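Local atomic coordinates of RNA-directed RNA polymerase (Infectious pancreatic necrosis virus, PDB entry 3ZED), a protein that probably copies the viral RNA genome as an RNA-dependent RNA polymerase, found both free and covalently linked to the genomic RNA. Residues 574-578 / 619-623; 365-369 / 556-560; 104-108 / 458-463. One frame throughout, in Å; residues are numbered along the deposited sequence.

Contact 1: residues 574-578 / 619-623; sequences FVPVL and VGGWN
Val577 meets the indole of Trp622 because of two first torsions. In Val577, CG1 stands beside the backbone N and anti to the carbonyl carbon (chi1 -64°), while Trp622 holds its CG between its own N and carbonyl carbon (chi1 62°), which swings the ring back toward the strand. The two side chains cross at about a right angle, and CG1 of Val577 comes within 3.8 Å of CZ2 of Trp622, obliquely to the ring. Val575, two residues earlier on the strand, reaches the same benzo carbon with its CG2, but from the edge and near the ring plane, at 4.2 Å. Asn623 lays its CB over one face of this indole, toward the rim.

The segments are the last strand of a three-stranded antiparallel sheet, 556-560, 563-568 and 573-578, and the C-terminal end of helix 604-621 with the turn after it, all in the birnavirus thumb. Strand 573-578 pairs with 563-568 along one side, and the helix end meets its other side. There the amide of Leu578 gives a 2.8 Å hydrogen bond to the carbonyl O of Val619, and CA of Val577 makes a CA-H...O contact with that same oxygen. Beside this bond the side chains of Leu578 and Val619 lie next to each other, pointing the same way, with CD2 4.1 Å from CG2.

Gly620, having no side chain, packs its CA directly against the strand, 4.3 Å from the CA of Val577. Water 1 bridges the segments, donating to Pro576 O and accepting from Trp622 NE1 at 3.0 Å, in the plane of the indole.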
# COMPACT_ATOMS: atom_id res chain seq x y z
N PHE B 574 0.50 9.66 26.54
CA PHE B 574 0.36 10.34 25.27
C PHE B 574 -0.71 9.63 24.46
O PHE B 574 -0.80 8.39 24.49
CB PHE B 574 1.69 10.38 24.51
CG PHE B 574 2.66 11.36 25.10
CD1 PHE B 574 2.68 12.68 24.69
CD2 PHE B 574 3.59 10.95 26.05
CE1 PHE B 574 3.61 13.59 25.23
CE2 PHE B 574 4.49 11.86 26.61
CZ PHE B 574 4.49 13.17 26.20
N VAL B 575 -1.53 10.42 23.78
CA VAL B 575 -2.62 9.93 22.94
C VAL B 575 -2.45 10.54 21.53
O VAL B 575 -1.87 11.62 21.42
CB VAL B 575 -4.01 10.22 23.55
CG1 VAL B 575 -4.19 9.50 24.88
CG2 VAL B 575 -4.26 11.72 23.71
N PRO B 576 -2.92 9.89 20.45
CA PRO B 576 -2.75 10.50 19.13
C PRO B 576 -3.82 11.54 18.81
O PRO B 576 -4.98 11.43 19.21
CB PRO B 576 -2.87 9.32 18.18
CG PRO B 576 -3.82 8.38 18.87
CD PRO B 576 -3.60 8.57 20.34
N VAL B 577 -3.42 12.53 18.03
CA VAL B 577 -4.29 13.51 17.40
C VAL B 577 -3.82 13.61 15.95
O VAL B 577 -2.59 13.65 15.67
CB VAL B 577 -4.42 14.90 18.10
CG1 VAL B 577 -5.04 14.78 19.48
CG2 VAL B 577 -3.10 15.68 18.13
N LEU B 578 -4.78 13.63 15.03
CA LEU B 578 -4.44 13.73 13.61
C LEU B 578 -3.61 14.98 13.38
O LEU B 578 -3.97 16.03 13.93
CB LEU B 578 -5.72 13.77 12.76
CG LEU B 578 -5.50 13.67 11.25
CD1 LEU B 578 -4.89 12.31 10.86
CD2 LEU B 578 -6.79 13.88 10.53
N VAL B 619 -10.81 11.80 15.68
CA VAL B 619 -9.42 11.71 15.23
C VAL B 619 -8.55 12.85 15.77
O VAL B 619 -7.34 12.73 15.67
CB VAL B 619 -9.30 11.58 13.69
CG1 VAL B 619 -9.90 10.25 13.25
CG2 VAL B 619 -9.94 12.77 12.96
N GLY B 620 -9.14 13.89 16.33
CA GLY B 620 -8.34 14.97 16.91
C GLY B 620 -8.98 16.33 17.03
O GLY B 620 -8.38 17.23 17.63
N GLY B 621 -10.16 16.49 16.44
CA GLY B 621 -10.89 17.76 16.48
C GLY B 621 -11.37 18.05 17.88
O GLY B 621 -11.49 19.23 18.26
N TRP B 622 -11.56 16.97 18.70
CA TRP B 622 -11.96 17.11 20.09
C TRP B 622 -11.01 18.04 20.84
O TRP B 622 -11.44 18.67 21.79
CB TRP B 622 -12.01 15.74 20.82
CG TRP B 622 -10.70 15.00 20.89
CD1 TRP B 622 -10.25 14.06 20.01
CD2 TRP B 622 -9.68 15.14 21.89
NE1 TRP B 622 -9.01 13.62 20.39
CE2 TRP B 622 -8.64 14.25 21.55
CE3 TRP B 622 -9.55 15.91 23.06
CZ2 TRP B 622 -7.48 14.11 22.33
CZ3 TRP B 622 -8.41 15.77 23.84
CH2 TRP B 622 -7.38 14.89 23.46
N ASN B 623 -9.72 18.09 20.43
CA ASN B 623 -8.70 18.88 21.11
C ASN B 623 -8.53 20.27 20.49
O ASN B 623 -7.65 21.01 20.92
CB ASN B 623 -7.35 18.12 21.14
CG ASN B 623 -6.48 18.55 22.30
OD1 ASN B 623 -6.95 18.82 23.40
ND2 ASN B 623 -5.20 18.72 22.06
O HOH W 1 -7.88 11.35 18.79

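Contact 2: residues 365-369 / 556-560; sequences MDRIM and VELDL
CD1 of Leu558 touches two methionine sulfurs, SD of Met369 at 3.8 Å and SD of Met365 at 4.1 Å. This is helix-on-sheet packing: helix 364-377, from the palm, lies against strand 556-560, an outermost strand of the three-stranded antiparallel sheet of the thumb. The local axes stay 12.0 Å apart at 119°, a gap bridged entirely by side chains, with no hydrogen bond between the two segments.

The tight part is the row Val556, Leu558 and Leu560, all directed at the helix. Met369 is bent at both chi2 and chi3, which turns its sulfur onto Leu558 and brings its CE tip to tip with CG2 of Val556 at 4.1 Å. Met365 starts differently, with CG anti to the backbone N (chi1 -177°), then bends so that it slides past Leu558 in the opposite direction. Met369 is also backed by Ala565 of the middle strand and Ile528 of helix 524-533, while Met365 leans on Trp563 and Pro576, so the thioethers are buried among apolar groups.

The other side is looser and more polar. Glu557 and Asp559, set between the three apolar residues, are partly exposed and do not reach the helix; likewise Asp366 and Arg367 turn from the strand, Arg367 NH1 bonding to Thr348 O and Asp366 OD1 to Phe574 N. Glu557 is the centre of an inverse gamma turn, and Asp559 with Leu560 forms a G1 bulge opposite Trp563, so this edge strand is far from regular.

At the Leu560 end, CD2 meets Ile368 tip to tip, 3.8 Å from both its CG2 and its CG1.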
# COMPACT_ATOMS: atom_id res chain seq x y z
N MET B 365 0.39 4.98 20.43
CA MET B 365 1.16 6.23 20.48
C MET B 365 1.97 6.33 21.82
O MET B 365 3.16 6.68 21.78
CB MET B 365 0.25 7.45 20.28
CG MET B 365 1.03 8.79 20.26
SD MET B 365 2.24 8.86 18.93
CE MET B 365 1.23 9.43 17.62
N ASP B 366 1.36 5.97 22.96
CA ASP B 366 2.10 6.00 24.21
C ASP B 366 3.27 5.01 24.20
O ASP B 366 4.34 5.36 24.73
CB ASP B 366 1.21 5.75 25.43
CG ASP B 366 1.92 6.12 26.73
OD1 ASP B 366 2.38 7.29 26.85
OD2 ASP B 366 2.08 5.24 27.59
N ARG B 367 3.11 3.82 23.57
CA ARG B 367 4.21 2.82 23.41
C ARG B 367 5.37 3.43 22.62
O ARG B 367 6.52 3.28 23.01
CB ARG B 367 3.71 1.53 22.74
CG ARG B 367 2.80 0.70 23.64
CD ARG B 367 2.59 -0.68 23.07
NE ARG B 367 1.94 -1.57 24.03
CZ ARG B 367 2.07 -2.90 24.04
NH1 ARG B 367 2.83 -3.50 23.14
NH2 ARG B 367 1.45 -3.62 24.96
N ILE B 368 5.05 4.16 21.53
CA ILE B 368 6.03 4.87 20.69
C ILE B 368 6.75 5.94 21.53
O ILE B 368 7.98 6.00 21.51
CB ILE B 368 5.34 5.48 19.43
CG1 ILE B 368 4.87 4.40 18.44
CG2 ILE B 368 6.20 6.59 18.75
CD1 ILE B 368 5.93 3.67 17.71
N MET B 369 5.98 6.76 22.29
CA MET B 369 6.55 7.83 23.13
C MET B 369 7.45 7.26 24.23
O MET B 369 8.49 7.86 24.52
CB MET B 369 5.46 8.72 23.72
CG MET B 369 4.76 9.57 22.65
SD MET B 369 5.85 10.69 21.69
CE MET B 369 6.48 11.77 22.99
N VAL B 556 3.44 16.98 20.32
CA VAL B 556 4.71 16.44 19.83
C VAL B 556 4.36 16.08 18.38
O VAL B 556 3.66 15.09 18.15
CB VAL B 556 5.29 15.27 20.67
CG1 VAL B 556 6.69 14.89 20.18
CG2 VAL B 556 5.34 15.62 22.15
N GLU B 557 4.72 16.95 17.43
CA GLU B 557 4.31 16.83 16.02
C GLU B 557 5.20 15.86 15.23
O GLU B 557 5.88 16.24 14.29
CB GLU B 557 4.24 18.22 15.36
CG GLU B 557 3.27 19.16 16.06
CD GLU B 557 2.87 20.33 15.18
OE1 GLU B 557 1.92 20.18 14.37
OE2 GLU B 557 3.56 21.37 15.24
N LEU B 558 5.13 14.58 15.61
CA LEU B 558 5.92 13.52 15.02
C LEU B 558 5.55 13.27 13.58
O LEU B 558 6.42 12.83 12.81
CB LEU B 558 5.72 12.22 15.81
CG LEU B 558 6.10 12.17 17.28
CD1 LEU B 558 5.69 10.84 17.88
CD2 LEU B 558 7.62 12.44 17.47
N ASP B 559 4.26 13.51 13.22
CA ASP B 559 3.66 13.17 11.94
C ASP B 559 3.93 11.68 11.66
O ASP B 559 4.30 11.29 10.56
CB ASP B 559 4.10 14.10 10.79
CG ASP B 559 3.32 13.92 9.49
OD1 ASP B 559 2.14 13.51 9.56
OD2 ASP B 559 3.90 14.14 8.41
N LEU B 560 3.81 10.86 12.72
CA LEU B 560 4.04 9.43 12.66
C LEU B 560 2.86 8.82 11.94
O LEU B 560 1.79 8.67 12.53
CB LEU B 560 4.21 8.85 14.08
CG LEU B 560 4.55 7.35 14.16
CD1 LEU B 560 6.01 7.09 13.80
CD2 LEU B 560 4.27 6.83 15.54

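Contact 3: residues 104-108 / 458-463; sequences PKYYP and LLMNLQ
Tyr106 and Met460 exchange two backbone hydrogen bonds, making a single antiparallel bridge between the loop 104-108 and the beta hairpin of strands 456-459 and 462-465. The hairpin, part of the palm, closes through a type II' turn, Leu459 to Leu462. Of the pair, Tyr106 N to Met460 O is the straighter (2.8 Å, 166° at the hydrogen); Met460 N to Tyr106 O is 2.7 Å long but more bent, at 136°. Met460 O also takes a CA-H...O contact from Lys105 CA.

The aromatic contacts are made by Tyr107 on Met460, in the turn. One face of the Tyr107 ring is centred over CA of Met460, which sits 3.8 Å from the ring centroid and nearly on the ring normal, a CH-pi contact. CB of Met460 presses closer still on CE2 of Tyr107, at 3.5 Å, and SD, at the end of a chain extended at chi2, makes an oblique Met-aromatic contact. Pro45 of helix 45-54 and Tyr164 of helix 164-179 also touch both side chains.

Apolar packing centres on Leu458, whose CG is anti to the backbone N (chi1 -175°), sending the branch up to the loop: CD2 lies 3.8 Å from CB of Pro104 and 3.9 Å from CB of Tyr106. Pro104 also packs on Leu249 and Ile252 of the predicted GTP-binding segment. Further along, the side chains of Pro108 and Leu459 cross at about a right angle, CG meeting CD1.

On the polar side, the buried Gln463 bonds through OE1 to Arg63 NE, while its NE2 lies 4.0 Å from CD of Pro104.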
# COMPACT_ATOMS: atom_id res chain seq x y z
N PRO B 104 -7.93 -1.78 -26.32
CA PRO B 104 -8.68 -1.29 -25.15
C PRO B 104 -8.60 0.24 -25.02
O PRO B 104 -7.63 0.88 -25.48
CB PRO B 104 -8.01 -2.01 -24.00
CG PRO B 104 -6.60 -2.23 -24.46
CD PRO B 104 -6.71 -2.51 -25.91
N LYS B 105 -9.66 0.82 -24.44
CA LYS B 105 -9.80 2.26 -24.27
C LYS B 105 -10.32 2.55 -22.87
O LYS B 105 -11.33 1.96 -22.45
CB LYS B 105 -10.74 2.86 -25.34
CG LYS B 105 -10.14 2.88 -26.74
CD LYS B 105 -11.18 3.07 -27.81
CE LYS B 105 -10.61 2.82 -29.18
NZ LYS B 105 -11.61 3.11 -30.24
N TYR B 106 -9.63 3.44 -22.14
CA TYR B 106 -10.02 3.77 -20.78
C TYR B 106 -10.09 5.28 -20.64
O TYR B 106 -9.07 5.95 -20.71
CB TYR B 106 -9.08 3.12 -19.75
CG TYR B 106 -9.31 3.59 -18.33
CD1 TYR B 106 -10.52 3.36 -17.69
CD2 TYR B 106 -8.34 4.32 -17.65
CE1 TYR B 106 -10.76 3.84 -16.40
CE2 TYR B 106 -8.55 4.77 -16.35
CZ TYR B 106 -9.76 4.53 -15.73
OH TYR B 106 -10.00 4.99 -14.45
N TYR B 107 -11.30 5.80 -20.47
CA TYR B 107 -11.55 7.23 -20.34
C TYR B 107 -12.12 7.53 -18.96
O TYR B 107 -13.33 7.46 -18.76
CB TYR B 107 -12.48 7.72 -21.47
CG TYR B 107 -11.82 7.74 -22.83
CD1 TYR B 107 -11.81 6.61 -23.65
CD2 TYR B 107 -11.23 8.90 -23.32
CE1 TYR B 107 -11.20 6.63 -24.91
CE2 TYR B 107 -10.66 8.94 -24.60
CZ TYR B 107 -10.62 7.79 -25.37
OH TYR B 107 -10.01 7.84 -26.61
N PRO B 108 -11.24 7.79 -17.96
CA PRO B 108 -11.74 8.05 -16.60
C PRO B 108 -12.40 9.40 -16.45
O PRO B 108 -12.10 10.33 -17.19
CB PRO B 108 -10.47 7.99 -15.75
CG PRO B 108 -9.38 8.40 -16.66
CD PRO B 108 -9.77 7.87 -18.02
N LEU B 458 -2.66 2.26 -19.29
CA LEU B 458 -3.62 2.67 -20.30
C LEU B 458 -4.35 3.93 -19.87
O LEU B 458 -4.95 3.98 -18.79
CB LEU B 458 -4.64 1.53 -20.58
CG LEU B 458 -5.67 1.76 -21.73
CD1 LEU B 458 -4.99 1.85 -23.09
CD2 LEU B 458 -6.73 0.70 -21.74
N LEU B 459 -4.36 4.92 -20.76
CA LEU B 459 -5.05 6.20 -20.58
C LEU B 459 -5.57 6.59 -21.93
O LEU B 459 -4.79 6.71 -22.86
CB LEU B 459 -4.13 7.28 -19.97
CG LEU B 459 -4.83 8.56 -19.53
CD1 LEU B 459 -5.56 8.35 -18.21
CD2 LEU B 459 -3.85 9.71 -19.44
N MET B 460 -6.91 6.76 -22.04
CA MET B 460 -7.63 7.00 -23.32
C MET B 460 -7.37 5.75 -24.17
O MET B 460 -7.54 4.63 -23.66
CB MET B 460 -7.22 8.32 -24.00
CG MET B 460 -7.41 9.53 -23.12
SD MET B 460 -7.25 11.07 -24.04
CE MET B 460 -6.50 12.04 -22.88
N ASN B 461 -6.90 5.91 -25.42
CA ASN B 461 -6.54 4.80 -26.30
C ASN B 461 -4.99 4.64 -26.33
O ASN B 461 -4.47 3.97 -27.21
CB ASN B 461 -7.11 5.05 -27.72
CG ASN B 461 -6.48 6.20 -28.47
OD1 ASN B 461 -5.74 7.03 -27.93
ND2 ASN B 461 -6.73 6.27 -29.78
N LEU B 462 -4.26 5.26 -25.35
CA LEU B 462 -2.80 5.27 -25.31
C LEU B 462 -2.21 4.27 -24.31
O LEU B 462 -2.51 4.32 -23.11
CB LEU B 462 -2.25 6.69 -24.99
CG LEU B 462 -2.67 7.85 -25.91
CD1 LEU B 462 -2.20 9.15 -25.36
CD2 LEU B 462 -2.12 7.69 -27.33
N GLN B 463 -1.31 3.40 -24.82
CA GLN B 463 -0.58 2.44 -24.00
C GLN B 463 0.78 3.07 -23.72
O GLN B 463 1.62 3.21 -24.62
CB GLN B 463 -0.49 1.08 -24.68
CG GLN B 463 -1.83 0.35 -24.61
CD GLN B 463 -1.87 -0.88 -25.46
OE1 GLN B 463 -0.90 -1.65 -25.54
NE2 GLN B 463 -3.01 -1.10 -26.11

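How the contacts relate
From the N terminus, the loop 104-108 comes first, and contact 3 closes when the chain returns at 458-463, 350 residues later. Helix 364-377 lies inside that loop but finds its strand, 556-560, only beyond it, so contacts 2 and 3 cross. Contact 1 follows both, closing a short, largely helical loop within the thumb. Contacts 1 and 2 touch and share one three-stranded sheet: Phe574 packs on Met369 and Val556. Together they tie helix 364-377 and helix 604-621 to that sheet. Contact 3 stands apart, its centre about 43 Å from that of contact 2, joining an N-terminal loop to a hairpin.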